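Local coordinates for protein nitroreductase (Desulfitobacterium hafniense, PDB 3PXV) that binds flavin mononucleotide and, like other members of the nitroreductase family, probably acts as an FMN-dependent oxidoreductase, at residues Gln38-Met43 with Cys113-Gln118; Thr119-Ala124 with Ile129-Cys134; Gly135-Ala140 with Gly163-Leu168. All coordinates share one frame; numbering follows the deposited sequence.

The three contacts follow one another along the chain, each closing before the next opens. Contacts 1 and 2 share the long helix 106-126, and their centres lie about 14 Å apart. Contact 2 leads from that helix to strand 130-133. Contact 3 lies on the neighbouring strand 161-169 of the same antiparallel sheet, with its centre about 12 Å from that of contact 2. Contacts 1 and 3 are about 16 Å apart between centres, and Cys113 and Cys117 of the helix pack on Cys164 of the strand. Contacts 2 and 3 touch one FMN, contact 1 the other. This chain therefore contributes to both flavin sites of the two-subunit assembly.

Contact 1: residues Gln38-Met43 with Cys113-Gln118; sequences QAPSGM and CGILCQ. With FMN (flavin mononucleotide), chain E.
The loop that follows helix 26-36 lies against helix 106-126 at an FMN site shared by the two subunits, and its Ala39 and Pro40 meet Ile115 and Leu116. Ala39 points its methyl at the helix backbone. Ala39 CB is 3.8 Å from CA of Leu116 and also touches CB of that residue. Ile115 has two branches with separate tasks. Ile115 CG2 meets the loop, 3.6 Å from Pro40 CD and 3.4 Å from Pro40 O. The side chains of Pro40 and Ile115 cross at about a right angle. The other branch is extended (chi2 -180°), which carries CD1 to the dimethyl edge of the flavin. Ile115 CD1 lies 3.3 Å from C8M of FMN. Pro40 meets the same cofactor at the ribityl chain, with Pro40 CB 3.3 Å from O3' of FMN. The backbone of Gly42 also comes close to C8M, and its N is hydrogen-bonded to OD1 of Asp112. Across the interface, Ile115 packs on Met133 of the second subunit. That subunit also supplies Arg13, Ser15 and Arg17, which hydrogen-bond this FMN. The two segments share only apolar and van der Waals contacts. This chain thus gives the flavin methyl groups largely apolar surroundings, while several of the hydrogen bonds to FMN come from the partner subunit.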
loop_
_atom_site.group_PDB
_atom_site.type_symbol
_atom_site.label_atom_id
_atom_site.label_comp_id
_atom_site.label_asym_id
_atom_site.label_seq_id
_atom_site.Cartn_x
_atom_site.Cartn_y
_atom_site.Cartn_z
ATOM N N GLN B 38 -10.575 5.948 -2.587
ATOM C CA GLN B 38 -9.835 7.212 -2.671
ATOM C C GLN B 38 -8.320 6.937 -2.713
ATOM O O GLN B 38 -7.495 7.866 -2.779
ATOM C CB GLN B 38 -10.209 8.150 -1.509
ATOM C CG GLN B 38 -11.662 8.640 -1.554
ATOM C CD GLN B 38 -12.195 9.208 -0.233
ATOM O OE1 GLN B 38 -11.700 8.902 0.857
ATOM N NE2 GLN B 38 -13.255 10.011 -0.337
ATOM N N ALA B 39 -7.964 5.655 -2.692
ATOM C CA ALA B 39 -6.569 5.252 -2.785
ATOM C C ALA B 39 -6.001 5.623 -4.156
ATOM O O ALA B 39 -6.679 5.503 -5.169
ATOM C CB ALA B 39 -6.434 3.729 -2.555
ATOM N N PRO B 40 -4.757 6.092 -4.194
ATOM C CA PRO B 40 -4.175 6.344 -5.496
ATOM C C PRO B 40 -3.697 5.040 -6.133
ATOM O O PRO B 40 -3.434 4.064 -5.434
ATOM C CB PRO B 40 -2.976 7.241 -5.185
ATOM C CG PRO B 40 -2.601 6.901 -3.789
ATOM C CD PRO B 40 -3.879 6.530 -3.091
ATOM N N SER B 41 -3.593 5.052 -7.451
ATOM C CA SER B 41 -3.116 3.907 -8.185
ATOM C C SER B 41 -2.315 4.368 -9.400
ATOM O O SER B 41 -2.660 5.394 -10.021
ATOM C CB SER B 41 -4.311 3.061 -8.623
ATOM O OG SER B 41 -5.074 3.740 -9.593
ATOM N N GLY B 42 -1.244 3.645 -9.726
ATOM C CA GLY B 42 -0.404 3.964 -10.908
ATOM C C GLY B 42 -1.238 4.157 -12.169
ATOM O O GLY B 42 -2.069 3.320 -12.469
HETATM N N MSE B 43 -1.019 5.260 -12.897
HETATM C CA MSE B 43 -1.820 5.647 -14.090
HETATM C C MSE B 43 -3.332 5.782 -13.767
HETATM O O MSE B 43 -4.133 5.791 -14.677
HETATM C CB MSE B 43 -1.709 4.624 -15.224
HETATM C CG MSE B 43 -0.309 4.158 -15.625
HETATM SE SE MSE B 43 0.664 5.329 -16.816
HETATM C CE MSE B 43 0.924 6.884 -15.659
ATOM N N CYS B 113 -2.533 -2.519 -4.915
ATOM C CA CYS B 113 -3.310 -3.330 -4.006
ATOM C C CYS B 113 -2.964 -3.019 -2.563
ATOM O O CYS B 113 -3.875 -2.866 -1.728
ATOM C CB CYS B 113 -3.140 -4.833 -4.288
ATOM S SG CYS B 113 -4.078 -5.907 -3.127
ATOM N N GLY B 114 -1.661 -2.923 -2.272
ATOM C CA GLY B 114 -1.177 -2.621 -0.924
ATOM C C GLY B 114 -1.541 -1.212 -0.497
ATOM O O GLY B 114 -1.842 -0.964 0.655
ATOM N N ILE B 115 -1.512 -0.287 -1.458
ATOM C CA ILE B 115 -1.900 1.088 -1.200
ATOM C C ILE B 115 -3.333 1.135 -0.736
ATOM O O ILE B 115 -3.660 1.853 0.193
ATOM C CB ILE B 115 -1.754 1.935 -2.445
ATOM C CG1 ILE B 115 -0.259 2.141 -2.722
ATOM C CG2 ILE B 115 -2.499 3.269 -2.274
ATOM C CD1 ILE B 115 0.079 2.980 -3.949
ATOM N N LEU B 116 -4.201 0.360 -1.376
ATOM C CA LEU B 116 -5.598 0.384 -1.009
ATOM C C LEU B 116 -5.858 -0.342 0.324
ATOM O O LEU B 116 -6.660 0.140 1.150
ATOM C CB LEU B 116 -6.429 -0.172 -2.148
ATOM C CG LEU B 116 -7.959 -0.262 -2.040
ATOM C CD1 LEU B 116 -8.575 -0.171 -3.409
ATOM C CD2 LEU B 116 -8.379 -1.562 -1.317
ATOM N N CYS B 117 -5.191 -1.482 0.548
ATOM C CA CYS B 117 -5.415 -2.225 1.784
ATOM C C CYS B 117 -4.996 -1.421 2.995
ATOM O O CYS B 117 -5.670 -1.470 4.009
ATOM C CB CYS B 117 -4.786 -3.619 1.742
ATOM S SG CYS B 117 -5.731 -4.674 0.587
ATOM N N GLN B 118 -3.902 -0.664 2.886
ATOM C CA GLN B 118 -3.456 0.211 3.989
ATOM C C GLN B 118 -4.478 1.330 4.179
ATOM O O GLN B 118 -4.801 1.688 5.304
ATOM C CB GLN B 118 -2.039 0.763 3.755
ATOM C CG GLN B 118 -1.510 1.714 4.815
ATOM C CD GLN B 118 -1.344 1.110 6.207
ATOM O OE1 GLN B 118 -1.868 0.062 6.498
ATOM N NE2 GLN B 118 -0.616 1.799 7.079
HETATM N N1 FMN E . 2.563 9.989 -11.189
HETATM C C2 FMN E . 3.624 10.587 -11.862
HETATM O O2 FMN E . 3.504 11.743 -12.303
HETATM N N3 FMN E . 4.809 9.881 -12.027
HETATM C C4 FMN E . 4.909 8.582 -11.526
HETATM O O4 FMN E . 5.981 7.981 -11.692
HETATM C C4A FMN E . 3.812 7.981 -10.843
HETATM N N5 FMN E . 3.871 6.697 -10.322
HETATM C C5A FMN E . 2.889 6.243 -9.440
HETATM C C6 FMN E . 3.085 5.054 -8.728
HETATM C C7 FMN E . 2.130 4.566 -7.830
HETATM C C7M FMN E . 2.359 3.293 -7.070
HETATM C C8 FMN E . 0.971 5.286 -7.661
HETATM C C8M FMN E . -0.070 4.811 -6.716
HETATM C C9 FMN E . 0.763 6.479 -8.371
HETATM C C9A FMN E . 1.710 6.978 -9.264
HETATM N N10 FMN E . 1.528 8.171 -10.010
HETATM C C10 FMN E . 2.629 8.715 -10.684
HETATM C "C1'" FMN E . 0.371 9.084 -9.767
HETATM C "C2'" FMN E . -0.960 8.570 -10.296
HETATM O "O2'" FMN E . -1.151 9.059 -11.603
HETATM C "C3'" FMN E . -2.116 9.072 -9.402
HETATM O "O3'" FMN E . -2.136 8.416 -8.136
HETATM C "C4'" FMN E . -3.462 8.868 -10.083
HETATM O "O4'" FMN E . -3.505 9.643 -11.268
HETATM C "C5'" FMN E . -4.634 9.198 -9.147
HETATM O "O5'" FMN E . -4.648 10.582 -8.917
HETATM P P FMN E . -4.552 11.167 -7.470
HETATM O O1P FMN E . -4.286 12.637 -7.709
HETATM O O2P FMN E . -3.345 10.641 -6.736
HETATM O O3P FMN E . -5.871 10.909 -6.763
#

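Contact 2: residues Thr119-Ala124 with Ile129-Cys134. With FMN (flavin mononucleotide), chain F.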
loop_
_atom_site.group_PDB
_atom_site.type_symbol
_atom_site.label_atom_id
_atom_site.label_comp_id
_atom_site.label_asym_id
_atom_site.label_seq_id
_atom_site.Cartn_x
_atom_site.Cartn_y
_atom_site.Cartn_z
ATOM N N THR B 119 -5.018 1.870 3.093
ATOM C CA THR B 119 -6.031 2.919 3.233
ATOM C C THR B 119 -7.240 2.383 4.019
ATOM O O THR B 119 -7.774 3.060 4.911
ATOM C CB THR B 119 -6.463 3.428 1.902
ATOM O OG1 THR B 119 -5.309 3.883 1.192
ATOM C CG2 THR B 119 -7.471 4.569 2.068
ATOM N N ILE B 120 -7.641 1.148 3.721
ATOM C CA ILE B 120 -8.708 0.501 4.473
ATOM C C ILE B 120 -8.329 0.392 5.962
ATOM O O ILE B 120 -9.098 0.810 6.843
ATOM C CB ILE B 120 -9.012 -0.939 3.953
ATOM C CG1 ILE B 120 -9.574 -0.884 2.532
ATOM C CG2 ILE B 120 -9.964 -1.651 4.931
ATOM C CD1 ILE B 120 -9.887 -2.220 1.893
ATOM N N ALA B 121 -7.146 -0.160 6.236
ATOM C CA ALA B 121 -6.745 -0.415 7.614
ATOM C C ALA B 121 -6.700 0.873 8.416
ATOM O O ALA B 121 -7.188 0.917 9.553
ATOM C CB ALA B 121 -5.391 -1.170 7.679
ATOM N N LEU B 122 -6.141 1.928 7.828
ATOM C CA LEU B 122 -6.068 3.208 8.537
ATOM C C LEU B 122 -7.459 3.799 8.730
ATOM O O LEU B 122 -7.791 4.300 9.820
ATOM C CB LEU B 122 -5.102 4.201 7.849
ATOM C CG LEU B 122 -3.639 3.750 7.837
ATOM C CD1 LEU B 122 -2.760 4.802 7.210
ATOM C CD2 LEU B 122 -3.124 3.422 9.236
ATOM N N ALA B 123 -8.295 3.729 7.693
ATOM C CA ALA B 123 -9.672 4.239 7.838
ATOM C C ALA B 123 -10.426 3.477 8.941
ATOM O O ALA B 123 -11.093 4.071 9.769
ATOM C CB ALA B 123 -10.424 4.196 6.506
ATOM N N ALA B 124 -10.285 2.161 8.971
ATOM C CA ALA B 124 -10.973 1.357 9.975
ATOM C C ALA B 124 -10.483 1.720 11.375
ATOM O O ALA B 124 -11.275 1.886 12.325
ATOM C CB ALA B 124 -10.758 -0.117 9.700
ATOM N N ILE B 129 -12.640 0.612 14.418
ATOM C CA ILE B 129 -12.851 -0.741 13.892
ATOM C C ILE B 129 -11.513 -1.500 13.794
ATOM O O ILE B 129 -10.616 -1.114 13.037
ATOM C CB ILE B 129 -13.508 -0.723 12.500
ATOM C CG1 ILE B 129 -14.870 -0.017 12.544
ATOM C CG2 ILE B 129 -13.654 -2.133 11.955
ATOM C CD1 ILE B 129 -15.820 -0.552 13.620
ATOM N N ALA B 130 -11.410 -2.593 14.542
ATOM C CA ALA B 130 -10.232 -3.432 14.534
ATOM C C ALA B 130 -10.117 -4.109 13.179
ATOM O O ALA B 130 -11.119 -4.404 12.524
ATOM C CB ALA B 130 -10.314 -4.477 15.654
ATOM N N ASN B 131 -8.886 -4.378 12.767
ATOM C CA ASN B 131 -8.639 -4.954 11.457
ATOM C C ASN B 131 -7.322 -5.724 11.365
ATOM O O ASN B 131 -6.469 -5.654 12.257
ATOM C CB ASN B 131 -8.606 -3.830 10.425
ATOM C CG ASN B 131 -7.545 -2.790 10.729
ATOM O OD1 ASN B 131 -6.397 -2.935 10.300
ATOM N ND2 ASN B 131 -7.903 -1.755 11.524
ATOM N N ILE B 132 -7.173 -6.462 10.267
ATOM C CA ILE B 132 -5.946 -7.155 9.961
ATOM C C ILE B 132 -5.915 -7.496 8.469
ATOM O O ILE B 132 -6.935 -7.947 7.925
ATOM C CB ILE B 132 -5.776 -8.465 10.774
ATOM C CG1 ILE B 132 -4.374 -9.020 10.564
ATOM C CG2 ILE B 132 -6.815 -9.558 10.350
ATOM C CD1 ILE B 132 -4.083 -10.299 11.351
HETATM N N MSE B 133 -4.755 -7.275 7.823
HETATM C CA MSE B 133 -4.526 -7.696 6.434
HETATM C C MSE B 133 -4.422 -9.221 6.449
HETATM O O MSE B 133 -3.730 -9.808 7.284
HETATM C CB MSE B 133 -3.237 -7.098 5.851
HETATM C CG MSE B 133 -3.427 -5.936 4.851
HETATM SE SE MSE B 133 -3.996 -4.318 5.639
HETATM C CE MSE B 133 -2.324 -3.441 5.681
ATOM N N CYS B 134 -5.109 -9.890 5.542
ATOM C CA CYS B 134 -5.076 -11.326 5.582
ATOM C C CYS B 134 -4.886 -11.845 4.202
ATOM O O CYS B 134 -5.789 -11.824 3.404
ATOM C CB CYS B 134 -6.353 -11.845 6.196
ATOM S SG CYS B 134 -6.449 -13.582 6.297
HETATM N N1 FMN F . -1.417 -11.786 9.657
HETATM C C2 FMN F . -2.121 -12.962 9.826
HETATM O O2 FMN F . -2.383 -13.412 10.940
HETATM N N3 FMN F . -2.544 -13.654 8.726
HETATM C C4 FMN F . -2.280 -13.214 7.452
HETATM O O4 FMN F . -2.682 -13.889 6.516
HETATM C C4A FMN F . -1.569 -12.024 7.281
HETATM N N5 FMN F . -1.286 -11.537 6.037
HETATM C C5A FMN F . -0.825 -10.253 5.885
HETATM C C6 FMN F . -0.791 -9.685 4.609
HETATM C C7 FMN F . -0.336 -8.387 4.419
HETATM C C7M FMN F . -0.324 -7.826 3.049
HETATM C C8 FMN F . 0.098 -7.656 5.514
HETATM C C8M FMN F . 0.597 -6.264 5.377
HETATM C C9 FMN F . 0.064 -8.217 6.796
HETATM C C9A FMN F . -0.402 -9.532 6.990
HETATM N N10 FMN F . -0.443 -10.128 8.239
HETATM C C10 FMN F . -1.139 -11.309 8.398
HETATM C "C1'" FMN F . -0.293 -9.250 9.447
HETATM C "C2'" FMN F . 1.181 -9.088 9.779
HETATM O "O2'" FMN F . 1.614 -10.257 10.446
HETATM C "C3'" FMN F . 1.372 -7.835 10.628
HETATM O "O3'" FMN F . 0.981 -6.679 9.918
HETATM C "C4'" FMN F . 2.831 -7.686 11.022
HETATM O "O4'" FMN F . 3.141 -8.788 11.820
HETATM C "C5'" FMN F . 3.106 -6.390 11.785
HETATM O "O5'" FMN F . 2.292 -6.326 12.941
HETATM P P FMN F . 1.194 -5.170 13.118
HETATM O O1P FMN F . 0.405 -5.506 14.342
HETATM O O2P FMN F . 0.231 -5.080 11.919
HETATM O O3P FMN F . 1.988 -3.921 13.311
#
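Asn131 ND2 is gripped by two oxygens while it rests near Ala124 CB. Its strongest polar partner is OG1 of Thr125, the residue after Ala124 in helix 106-126. Asn131 ND2 also donates to Ile129 O at 3.2 Å, nearly straight (162°), with the acceptor in the plane of the amide. CG of Asn131 stands between the backbone N and the carbonyl carbon (chi1 58°), which sets the amide over Ala121 and Ala124. Asn131 OD1 then lies 3.3 Å from Ala121 CB. A backbone bond ties the segments at the turn: Ile129 N donates to Ala124 O at 2.8 Å. Beside it, CB of Ala124 and CB of Ile129 pack at 4.0 Å. Farther along the strand, the bent side chain of selenomethionine Met133 brings SE to within 4.0 Å of Ala121 CB. The backbone of the same residue reaches the flavin, where Met133 O is 3.1 Å from C4A of FMN. With alanines at the interface, the helix and strand axes come within 8.0 Å, running nearly antiparallel at 166°. This is a helix connected to an antiparallel-running strand by a short turn, within the FMN-dependent nitroreductase-like fold, and the strand delivers residues to the flavin pocket.

Contact 3: residues Gly135-Ala140 with Gly163-Leu168. With FMN (flavin mononucleotide), chain F.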
loop_
_atom_site.group_PDB
_atom_site.type_symbol
_atom_site.label_atom_id
_atom_site.label_comp_id
_atom_site.label_asym_id
_atom_site.label_seq_id
_atom_site.Cartn_x
_atom_site.Cartn_y
_atom_site.Cartn_z
ATOM N N GLY B 135 -3.682 -12.309 3.924
ATOM C CA GLY B 135 -3.359 -12.889 2.631
ATOM C C GLY B 135 -3.862 -14.316 2.547
ATOM O O GLY B 135 -3.955 -14.877 1.437
ATOM N N TYR B 136 -4.180 -14.894 3.716
ATOM C CA TYR B 136 -4.644 -16.278 3.796
ATOM C C TYR B 136 -6.029 -16.496 3.191
ATOM O O TYR B 136 -6.355 -17.612 2.797
ATOM C CB TYR B 136 -4.551 -16.862 5.225
ATOM C CG TYR B 136 -3.185 -17.396 5.639
ATOM C CD1 TYR B 136 -2.333 -18.030 4.735
ATOM C CD2 TYR B 136 -2.794 -17.364 6.969
ATOM C CE1 TYR B 136 -1.110 -18.544 5.139
ATOM C CE2 TYR B 136 -1.588 -17.887 7.385
ATOM C CZ TYR B 136 -0.749 -18.484 6.475
ATOM O OH TYR B 136 0.449 -18.992 6.920
ATOM N N THR B 137 -6.833 -15.442 3.086
ATOM C CA THR B 137 -8.124 -15.567 2.402
ATOM C C THR B 137 -7.845 -16.134 1.011
ATOM O O THR B 137 -8.689 -16.824 0.443
ATOM C CB THR B 137 -8.824 -14.199 2.202
ATOM O OG1 THR B 137 -8.861 -13.491 3.438
ATOM C CG2 THR B 137 -10.239 -14.378 1.644
ATOM N N GLY B 138 -6.661 -15.812 0.470
ATOM C CA GLY B 138 -6.232 -16.281 -0.839
ATOM C C GLY B 138 -6.167 -17.789 -1.024
ATOM O O GLY B 138 -6.187 -18.280 -2.143
ATOM N N LEU B 139 -6.067 -18.516 0.081
ATOM C CA LEU B 139 -5.990 -19.968 0.050
ATOM C C LEU B 139 -7.311 -20.611 -0.415
ATOM O O LEU B 139 -7.327 -21.747 -0.869
ATOM C CB LEU B 139 -5.573 -20.506 1.423
ATOM C CG LEU B 139 -4.163 -20.192 1.903
ATOM C CD1 LEU B 139 -3.948 -20.640 3.378
ATOM C CD2 LEU B 139 -3.142 -20.843 0.986
ATOM N N ALA B 140 -8.410 -19.863 -0.348
ATOM C CA ALA B 140 -9.703 -20.359 -0.813
ATOM C C ALA B 140 -9.701 -20.624 -2.328
ATOM O O ALA B 140 -10.493 -21.415 -2.815
ATOM C CB ALA B 140 -10.788 -19.375 -0.455
ATOM N N GLY B 163 -6.102 -10.500 -4.463
ATOM C CA GLY B 163 -4.977 -9.596 -4.231
ATOM C C GLY B 163 -4.621 -9.581 -2.767
ATOM O O GLY B 163 -3.499 -9.913 -2.392
ATOM N N CYS B 164 -5.578 -9.187 -1.941
ATOM C CA CYS B 164 -5.391 -9.208 -0.503
ATOM C C CYS B 164 -6.748 -8.993 0.134
ATOM O O CYS B 164 -7.750 -8.861 -0.565
ATOM C CB CYS B 164 -4.385 -8.155 -0.057
ATOM S SG CYS B 164 -3.757 -8.420 1.605
ATOM N N SER B 165 -6.808 -9.009 1.451
ATOM C CA SER B 165 -8.082 -8.789 2.125
ATOM C C SER B 165 -7.814 -8.127 3.420
ATOM O O SER B 165 -6.721 -8.206 3.906
ATOM C CB SER B 165 -8.792 -10.121 2.386
ATOM O OG SER B 165 -8.074 -10.920 3.319
ATOM N N VAL B 166 -8.806 -7.458 3.975
ATOM C CA VAL B 166 -8.666 -6.840 5.286
ATOM C C VAL B 166 -9.842 -7.282 6.103
ATOM O O VAL B 166 -10.960 -7.004 5.724
ATOM C CB VAL B 166 -8.685 -5.315 5.249
ATOM C CG1 VAL B 166 -8.443 -4.795 6.670
ATOM C CG2 VAL B 166 -7.629 -4.780 4.266
ATOM N N LEU B 167 -9.595 -7.946 7.230
ATOM C CA LEU B 167 -10.678 -8.415 8.091
ATOM C C LEU B 167 -11.079 -7.256 8.997
ATOM O O LEU B 167 -10.211 -6.458 9.384
ATOM C CB LEU B 167 -10.261 -9.628 8.915
ATOM C CG LEU B 167 -9.551 -10.760 8.169
ATOM C CD1 LEU B 167 -9.054 -11.789 9.171
ATOM C CD2 LEU B 167 -10.486 -11.395 7.109
ATOM N N LEU B 168 -12.370 -7.174 9.338
ATOM C CA LEU B 168 -12.881 -6.079 10.123
ATOM C C LEU B 168 -13.834 -6.528 11.221
ATOM O O LEU B 168 -14.618 -7.451 11.037
ATOM C CB LEU B 168 -13.622 -5.100 9.218
ATOM C CG LEU B 168 -12.912 -4.500 7.988
ATOM C CD1 LEU B 168 -13.886 -3.687 7.184
ATOM C CD2 LEU B 168 -11.675 -3.673 8.349
HETATM N N1 FMN F . -1.417 -11.786 9.657
HETATM C C2 FMN F . -2.121 -12.962 9.826
HETATM O O2 FMN F . -2.383 -13.412 10.940
HETATM N N3 FMN F . -2.544 -13.654 8.726
HETATM C C4 FMN F . -2.280 -13.214 7.452
HETATM O O4 FMN F . -2.682 -13.889 6.516
HETATM C C4A FMN F . -1.569 -12.024 7.281
HETATM N N5 FMN F . -1.286 -11.537 6.037
HETATM C C5A FMN F . -0.825 -10.253 5.885
HETATM C C6 FMN F . -0.791 -9.685 4.609
HETATM C C7 FMN F . -0.336 -8.387 4.419
HETATM C C7M FMN F . -0.324 -7.826 3.049
HETATM C C8 FMN F . 0.098 -7.656 5.514
HETATM C C8M FMN F . 0.597 -6.264 5.377
HETATM C C9 FMN F . 0.064 -8.217 6.796
HETATM C C9A FMN F . -0.402 -9.532 6.990
HETATM N N10 FMN F . -0.443 -10.128 8.239
HETATM C C10 FMN F . -1.139 -11.309 8.398
HETATM C "C1'" FMN F . -0.293 -9.250 9.447
HETATM C "C2'" FMN F . 1.181 -9.088 9.779
HETATM O "O2'" FMN F . 1.614 -10.257 10.446
HETATM C "C3'" FMN F . 1.372 -7.835 10.628
HETATM O "O3'" FMN F . 0.981 -6.679 9.918
HETATM C "C4'" FMN F . 2.831 -7.686 11.022
HETATM O "O4'" FMN F . 3.141 -8.788 11.820
HETATM C "C5'" FMN F . 3.106 -6.390 11.785
HETATM O "O5'" FMN F . 2.292 -6.326 12.941
HETATM P P FMN F . 1.194 -5.170 13.118
HETATM O O1P FMN F . 0.405 -5.506 14.342
HETATM O O2P FMN F . 0.231 -5.080 11.919
HETATM O O3P FMN F . 1.988 -3.921 13.311
#
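Thr137 and Ser165 face each other tip to tip through their hydroxyls. Both side chains leave the backbone toward the opposite segment, and CB of Thr137 is 4.1 Å from CB of Ser165. OG1 of Thr137 and OG of Ser165 lie 2.7 Å apart. In Thr137, OG1 is anti to the carbonyl carbon (chi1 -50°), which turns it to the strand. Ser165 OG also bonds Cys134 O, its strongest polar partner, and Thr137 OG1 reaches the same carbonyl more weakly. The two hydroxyls thus gather at one backbone oxygen where strand 130-133 ends. One residue earlier in strand 161-169, Cys164 points away from the loop. Cys164 SG lies 3.8 Å from C7M of FMN. Gly163 and Cys164 form a classic beta bulge opposite Val99 of strand 95-101. Gly135 N and Tyr136 N both make weak hydrogen bonds to O4 of FMN, at 3.2 Å and 3.3 Å. The Tyr136 ring is set obliquely to that oxygen, with Tyr136 CD2 at 3.5 Å from O4 of FMN. The chemistry implies that the buried hydroxyl pair probably holds the 3-10 turn against strand 161-169 through its middle residue. The two backbone N-H groups would then be kept at the flavin, where they may weakly polarise the C4=O4 carbonyl next to N5.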